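PDB 4PE3: TRAP dicarboxylate transporter-DctP subunit from Rhodobacter sphaeroides, which probably binds a small organic-acid solute in the periplasm and delivers it to a TRAP-type membrane transporter. Local coordinates for residues 106-111 and 327-332; 135-140 and 323-328. One frame throughout, in Å; residues are numbered along the deposited sequence.

Contact 1 (106-111 and 327-332)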
loop_
_atom_site.group_PDB
_atom_site.type_symbol
_atom_site.label_atom_id
_atom_site.label_comp_id
_atom_site.label_asym_id
_atom_site.label_seq_id
_atom_site.Cartn_x
_atom_site.Cartn_y
_atom_site.Cartn_z
ATOM N N PHE A 106 9.501 5.259 -7.644
ATOM C CA PHE A 106 9.174 4.902 -6.273
ATOM C C PHE A 106 7.693 5.116 -5.998
ATOM O O PHE A 106 7.056 4.275 -5.361
ATOM C CB PHE A 106 10.039 5.694 -5.276
ATOM C CG PHE A 106 11.462 5.191 -5.150
ATOM C CD1 PHE A 106 11.737 4.019 -4.464
ATOM C CD2 PHE A 106 12.517 5.886 -5.726
ATOM C CE1 PHE A 106 13.037 3.550 -4.348
ATOM C CE2 PHE A 106 13.812 5.426 -5.609
ATOM C CZ PHE A 106 14.066 4.259 -4.903
ATOM N N GLY A 107 7.160 6.242 -6.463
ATOM C CA GLY A 107 5.749 6.555 -6.260
ATOM C C GLY A 107 4.861 5.571 -6.995
ATOM O O GLY A 107 3.828 5.107 -6.482
ATOM N N LEU A 108 5.260 5.257 -8.225
ATOM C CA LEU A 108 4.456 4.378 -9.057
ATOM C C LEU A 108 4.408 2.936 -8.530
ATOM O O LEU A 108 3.336 2.338 -8.413
ATOM C CB LEU A 108 4.925 4.412 -10.520
ATOM C CG LEU A 108 4.129 3.508 -11.454
ATOM C CD1 LEU A 108 2.670 3.958 -11.539
ATOM C CD2 LEU A 108 4.757 3.459 -12.848
ATOM N N ILE A 109 5.556 2.367 -8.178
ATOM C CA ILE A 109 5.547 1.006 -7.664
ATOM C C ILE A 109 4.888 0.938 -6.269
ATOM O O ILE A 109 4.279 -0.071 -5.910
ATOM C CB ILE A 109 6.970 0.391 -7.594
ATOM C CG1 ILE A 109 6.860 -1.120 -7.507
ATOM C CG2 ILE A 109 7.807 0.982 -6.423
ATOM C CD1 ILE A 109 8.205 -1.827 -7.640
ATOM N N ALA A 110 4.980 2.020 -5.499
ATOM C CA ALA A 110 4.488 2.002 -4.127
ATOM C C ALA A 110 2.971 1.970 -4.086
ATOM O O ALA A 110 2.355 1.395 -3.181
ATOM C CB ALA A 110 4.991 3.202 -3.368
ATOM N N ASN A 111 2.331 2.595 -5.062
ATOM C CA ASN A 111 0.864 2.595 -5.110
ATOM C C ASN A 111 0.394 2.908 -6.514
ATOM O O ASN A 111 0.049 4.057 -6.825
ATOM C CB ASN A 111 0.299 3.595 -4.103
ATOM C CG ASN A 111 -1.138 3.296 -3.713
ATOM O OD1 ASN A 111 -1.772 2.387 -4.215
ATOM N ND2 ASN A 111 -1.659 4.088 -2.775
ATOM N N GLN A 327 9.494 3.782 -16.290
ATOM C CA GLN A 327 9.062 3.031 -17.451
ATOM C C GLN A 327 9.227 1.525 -17.229
ATOM O O GLN A 327 8.363 0.730 -17.616
ATOM C CB GLN A 327 9.854 3.458 -18.682
ATOM C CG GLN A 327 9.451 2.722 -19.936
ATOM C CD GLN A 327 8.089 3.126 -20.443
ATOM O OE1 GLN A 327 7.801 4.313 -20.620
ATOM N NE2 GLN A 327 7.228 2.140 -20.665
ATOM N N LYS A 328 10.310 1.135 -16.565
ATOM C CA LYS A 328 10.523 -0.269 -16.259
ATOM C C LYS A 328 9.471 -0.800 -15.273
ATOM O O LYS A 328 8.991 -1.915 -15.424
ATOM C CB LYS A 328 11.917 -0.473 -15.687
ATOM C CG LYS A 328 12.353 -1.922 -15.634
ATOM C CD LYS A 328 13.876 -2.029 -15.593
ATOM C CE LYS A 328 14.354 -3.467 -15.667
ATOM N NZ LYS A 328 15.616 -3.672 -14.908
ATOM N N VAL A 329 9.150 -0.021 -14.242
ATOM C CA VAL A 329 8.052 -0.389 -13.340
ATOM C C VAL A 329 6.747 -0.549 -14.141
ATOM O O VAL A 329 6.049 -1.564 -14.031
ATOM C CB VAL A 329 7.874 0.645 -12.216
ATOM C CG1 VAL A 329 6.563 0.376 -11.463
ATOM C CG2 VAL A 329 9.084 0.635 -11.264
ATOM N N TYR A 330 6.423 0.453 -14.952
ATOM C CA TYR A 330 5.219 0.407 -15.789
ATOM C C TYR A 330 5.191 -0.835 -16.667
ATOM O O TYR A 330 4.186 -1.530 -16.715
ATOM C CB TYR A 330 5.131 1.660 -16.651
ATOM C CG TYR A 330 4.015 1.620 -17.662
ATOM C CD1 TYR A 330 4.217 1.080 -18.928
ATOM C CD2 TYR A 330 2.752 2.120 -17.370
ATOM C CE1 TYR A 330 3.186 1.039 -19.883
ATOM C CE2 TYR A 330 1.726 2.083 -18.307
ATOM C CZ TYR A 330 1.950 1.543 -19.555
ATOM O OH TYR A 330 0.930 1.546 -20.459
ATOM N N ASP A 331 6.299 -1.133 -17.338
ATOM C CA ASP A 331 6.316 -2.271 -18.266
ATOM C C ASP A 331 6.089 -3.572 -17.516
ATOM O O ASP A 331 5.321 -4.431 -17.949
ATOM C CB ASP A 331 7.640 -2.372 -19.012
ATOM C CG ASP A 331 7.830 -1.273 -20.032
ATOM O OD1 ASP A 331 6.841 -0.616 -20.396
ATOM O OD2 ASP A 331 8.980 -1.066 -20.460
ATOM N N THR A 332 6.745 -3.695 -16.369
ATOM C CA THR A 332 6.667 -4.915 -15.587
ATOM C C THR A 332 5.273 -5.121 -15.012
ATOM O O THR A 332 4.745 -6.235 -15.040
ATOM C CB THR A 332 7.747 -4.890 -14.493
ATOM O OG1 THR A 332 9.031 -4.773 -15.115
ATOM C CG2 THR A 332 7.729 -6.154 -13.643
#
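Leu108 and Ile109 receive Val329 between them where helix 104-110 packs on helix 324-339, the last helix of this two-lobed periplasmic solute-binding fold. The short segments run nearly parallel, 21° apart, with their axes 9.4 Å from each other.

The contact across the segments is purely apolar. Val329 places CG1 anti to its backbone N (chi1 169°), which sends this methyl across to the other helix. Val329 CG1 lies 3.8 Å from Leu108 CD2 and 3.9 Å from Ile109 CB, so a single methyl touches two consecutive residues. The side chains of Leu108 and Val329 slide past each other in opposite directions. Leu108 CD2 also reaches the start of Tyr330, 4.2 Å from Tyr330 CB. The Tyr330 ring then leads away towards helix 302-320, where its hydroxyl is hydrogen-bonded to Arg313.

No hydrogen bond crosses between the segments; within 327-332 two side chains bond along their own helix. Gln327 NE2 bonds to Asp331 OD1 at 2.8 Å, coming from above the carboxylate plane while the acceptor stays close to the plane of the amide. At the next residue, Lys328 O takes two donors from opposite faces of its plane: Thr332 N, and Thr332 OG1 at 2.9 Å.

Contact 2 (135-140 and 323-328)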
loop_
_atom_site.group_PDB
_atom_site.type_symbol
_atom_site.label_atom_id
_atom_site.label_comp_id
_atom_site.label_asym_id
_atom_site.label_seq_id
_atom_site.Cartn_x
_atom_site.Cartn_y
_atom_site.Cartn_z
HETATM N N MSE A 135 12.349 -3.685 -7.010
HETATM C CA MSE A 135 12.674 -3.028 -5.731
HETATM C C MSE A 135 14.184 -3.045 -5.472
HETATM O O MSE A 135 14.776 -2.038 -5.103
HETATM C CB MSE A 135 11.969 -3.697 -4.585
HETATM C CG MSE A 135 10.497 -3.313 -4.475
HETATM SE SE MSE A 135 10.149 -1.383 -4.219
HETATM C CE MSE A 135 11.093 -1.185 -2.542
ATOM N N ASN A 136 14.828 -4.171 -5.748
ATOM C CA ASN A 136 16.261 -4.221 -5.604
ATOM C C ASN A 136 17.009 -3.376 -6.630
ATOM O O ASN A 136 18.027 -2.792 -6.298
ATOM C CB ASN A 136 16.755 -5.662 -5.588
ATOM C CG ASN A 136 16.555 -6.294 -4.218
ATOM O OD1 ASN A 136 17.027 -5.758 -3.207
ATOM N ND2 ASN A 136 15.852 -7.415 -4.170
ATOM N N GLU A 137 16.496 -3.276 -7.859
ATOM C CA GLU A 137 17.106 -2.384 -8.827
ATOM C C GLU A 137 16.989 -0.949 -8.352
ATOM O O GLU A 137 17.874 -0.132 -8.606
ATOM C CB GLU A 137 16.449 -2.516 -10.211
ATOM C CG GLU A 137 17.229 -1.739 -11.279
ATOM C CD GLU A 137 16.703 -1.917 -12.695
ATOM O OE1 GLU A 137 15.765 -2.710 -12.889
ATOM O OE2 GLU A 137 17.248 -1.252 -13.610
ATOM N N LEU A 138 15.896 -0.642 -7.646
ATOM C CA LEU A 138 15.693 0.700 -7.146
ATOM C C LEU A 138 16.538 1.007 -5.926
ATOM O O LEU A 138 17.027 2.119 -5.790
ATOM C CB LEU A 138 14.214 0.923 -6.798
ATOM C CG LEU A 138 13.307 1.150 -8.003
ATOM C CD1 LEU A 138 11.849 1.135 -7.588
ATOM C CD2 LEU A 138 13.645 2.469 -8.663
ATOM N N ILE A 139 16.700 0.037 -5.035
ATOM C CA ILE A 139 17.315 0.356 -3.753
ATOM C C ILE A 139 18.717 -0.189 -3.508
ATOM O O ILE A 139 19.409 0.324 -2.632
ATOM C CB ILE A 139 16.381 0.069 -2.537
ATOM C CG1 ILE A 139 16.256 -1.421 -2.212
ATOM C CG2 ILE A 139 15.000 0.654 -2.808
ATOM C CD1 ILE A 139 15.427 -1.724 -0.970
ATOM N N ASN A 140 19.182 -1.149 -4.307
ATOM C CA ASN A 140 20.597 -1.544 -4.247
ATOM C C ASN A 140 21.502 -0.336 -4.492
ATOM O O ASN A 140 22.543 -0.206 -3.851
ATOM C CB ASN A 140 20.938 -2.649 -5.242
ATOM C CG ASN A 140 20.330 -4.007 -4.910
ATOM O OD1 ASN A 140 20.382 -4.912 -5.749
ATOM N ND2 ASN A 140 19.741 -4.163 -3.724
ATOM N N SER A 323 10.901 8.868 -16.049
ATOM C CA SER A 323 12.231 8.315 -15.749
ATOM C C SER A 323 12.384 6.919 -16.314
ATOM O O SER A 323 11.402 6.233 -16.572
ATOM C CB SER A 323 12.487 8.245 -14.237
ATOM O OG SER A 323 11.928 7.055 -13.678
ATOM N N GLU A 324 13.627 6.490 -16.509
ATOM C CA GLU A 324 13.870 5.164 -17.039
ATOM C C GLU A 324 13.303 4.091 -16.126
ATOM O O GLU A 324 12.667 3.147 -16.598
ATOM C CB GLU A 324 15.364 4.931 -17.223
ATOM C CG GLU A 324 15.668 3.725 -18.083
ATOM C CD GLU A 324 17.100 3.715 -18.556
ATOM O OE1 GLU A 324 17.966 3.189 -17.825
ATOM O OE2 GLU A 324 17.362 4.258 -19.639
HETATM N N MSE A 325 13.530 4.220 -14.824
HETATM C CA MSE A 325 13.033 3.222 -13.893
HETATM C C MSE A 325 11.504 3.225 -13.810
HETATM O O MSE A 325 10.883 2.180 -13.608
HETATM C CB MSE A 325 13.627 3.427 -12.498
HETATM C CG MSE A 325 15.020 2.885 -12.314
HETATM SE SE MSE A 325 15.166 1.031 -12.881
HETATM C CE MSE A 325 14.047 0.170 -11.625
ATOM N N ALA A 326 10.884 4.387 -13.967
ATOM C CA ALA A 326 9.424 4.422 -13.943
ATOM C C ALA A 326 8.856 3.654 -15.131
ATOM O O ALA A 326 7.872 2.922 -14.994
ATOM C CB ALA A 326 8.907 5.856 -13.926
ATOM N N GLN A 327 9.494 3.782 -16.290
ATOM C CA GLN A 327 9.062 3.031 -17.451
ATOM C C GLN A 327 9.227 1.525 -17.229
ATOM O O GLN A 327 8.363 0.730 -17.616
ATOM C CB GLN A 327 9.854 3.458 -18.682
ATOM C CG GLN A 327 9.451 2.722 -19.936
ATOM C CD GLN A 327 8.089 3.126 -20.443
ATOM O OE1 GLN A 327 7.801 4.313 -20.620
ATOM N NE2 GLN A 327 7.228 2.140 -20.665
ATOM N N LYS A 328 10.310 1.135 -16.565
ATOM C CA LYS A 328 10.523 -0.269 -16.259
ATOM C C LYS A 328 9.471 -0.800 -15.273
ATOM O O LYS A 328 8.991 -1.915 -15.424
ATOM C CB LYS A 328 11.917 -0.473 -15.687
ATOM C CG LYS A 328 12.353 -1.922 -15.634
ATOM C CD LYS A 328 13.876 -2.029 -15.593
ATOM C CE LYS A 328 14.354 -3.467 -15.667
ATOM N NZ LYS A 328 15.616 -3.672 -14.908
#
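Met325, a selenomethionine, reaches from helix 324-339 to Glu137 and Leu138 of helix 131-139; the short segments run antiparallel at 172° with axes 11.3 Å apart. Its chain bends at chi2 (-51°) and again at chi3, and crosses the extended Glu137. Met325 CE lies 3.7 Å from Glu137 CG, while Met325 SE sits beside the carboxylate, an approach left doubtful by the uncertain place of that group.

Leu138 meets the same residue differently. The two side chains pass alongside each other in opposite directions, and Leu138 CD2 comes within 3.8 Å of Met325 CE and 3.9 Å of Met325 CG. One leucine methyl therefore touches both the root and the end of the bent chain. Behind this pair, helix 104-110 closes the inner side, with Ala105 touching both Leu138 and Met325.

Towards the surface, Glu137 and Lys328 approach from opposite directions, carboxylate to ammonium. The pair is placed as a salt bridge would be, but Glu137 OE1 and Lys328 NZ are modelled too close together, so the bond itself is doubtful.

Ser323 starts the second helix as its N-cap: Ser323 OG accepts from Ala326 N at 2.9 Å, and also bonds to Asp103. Helix 131-139 rests its other side on strands 144-150 and 243-248. This is the layered packing of an alpha/beta lobe, in which the C-terminal helix lies outside a helix that itself covers the central sheet.

In the fold
Both contacts use helix 324-339: contact 1 joins it to helix 104-110, nearly parallel, and contact 2 joins its first turn to helix 131-139, antiparallel. Their centres are only 8 Å apart, and the two touch directly, with Phe106 packing on Leu138 and Ile139, and Leu108 CD2 on Ala326 O. The three helices thus form one packed group. Contact 1 is buried and wholly apolar across the interface. Contact 2 lies farther from the centre of the chain and is partly buried: its leucine side continues the apolar packing, whereas its outer edge brings in charged groups. Lys328 lies in a segment of each contact but reaches across only in contact 2.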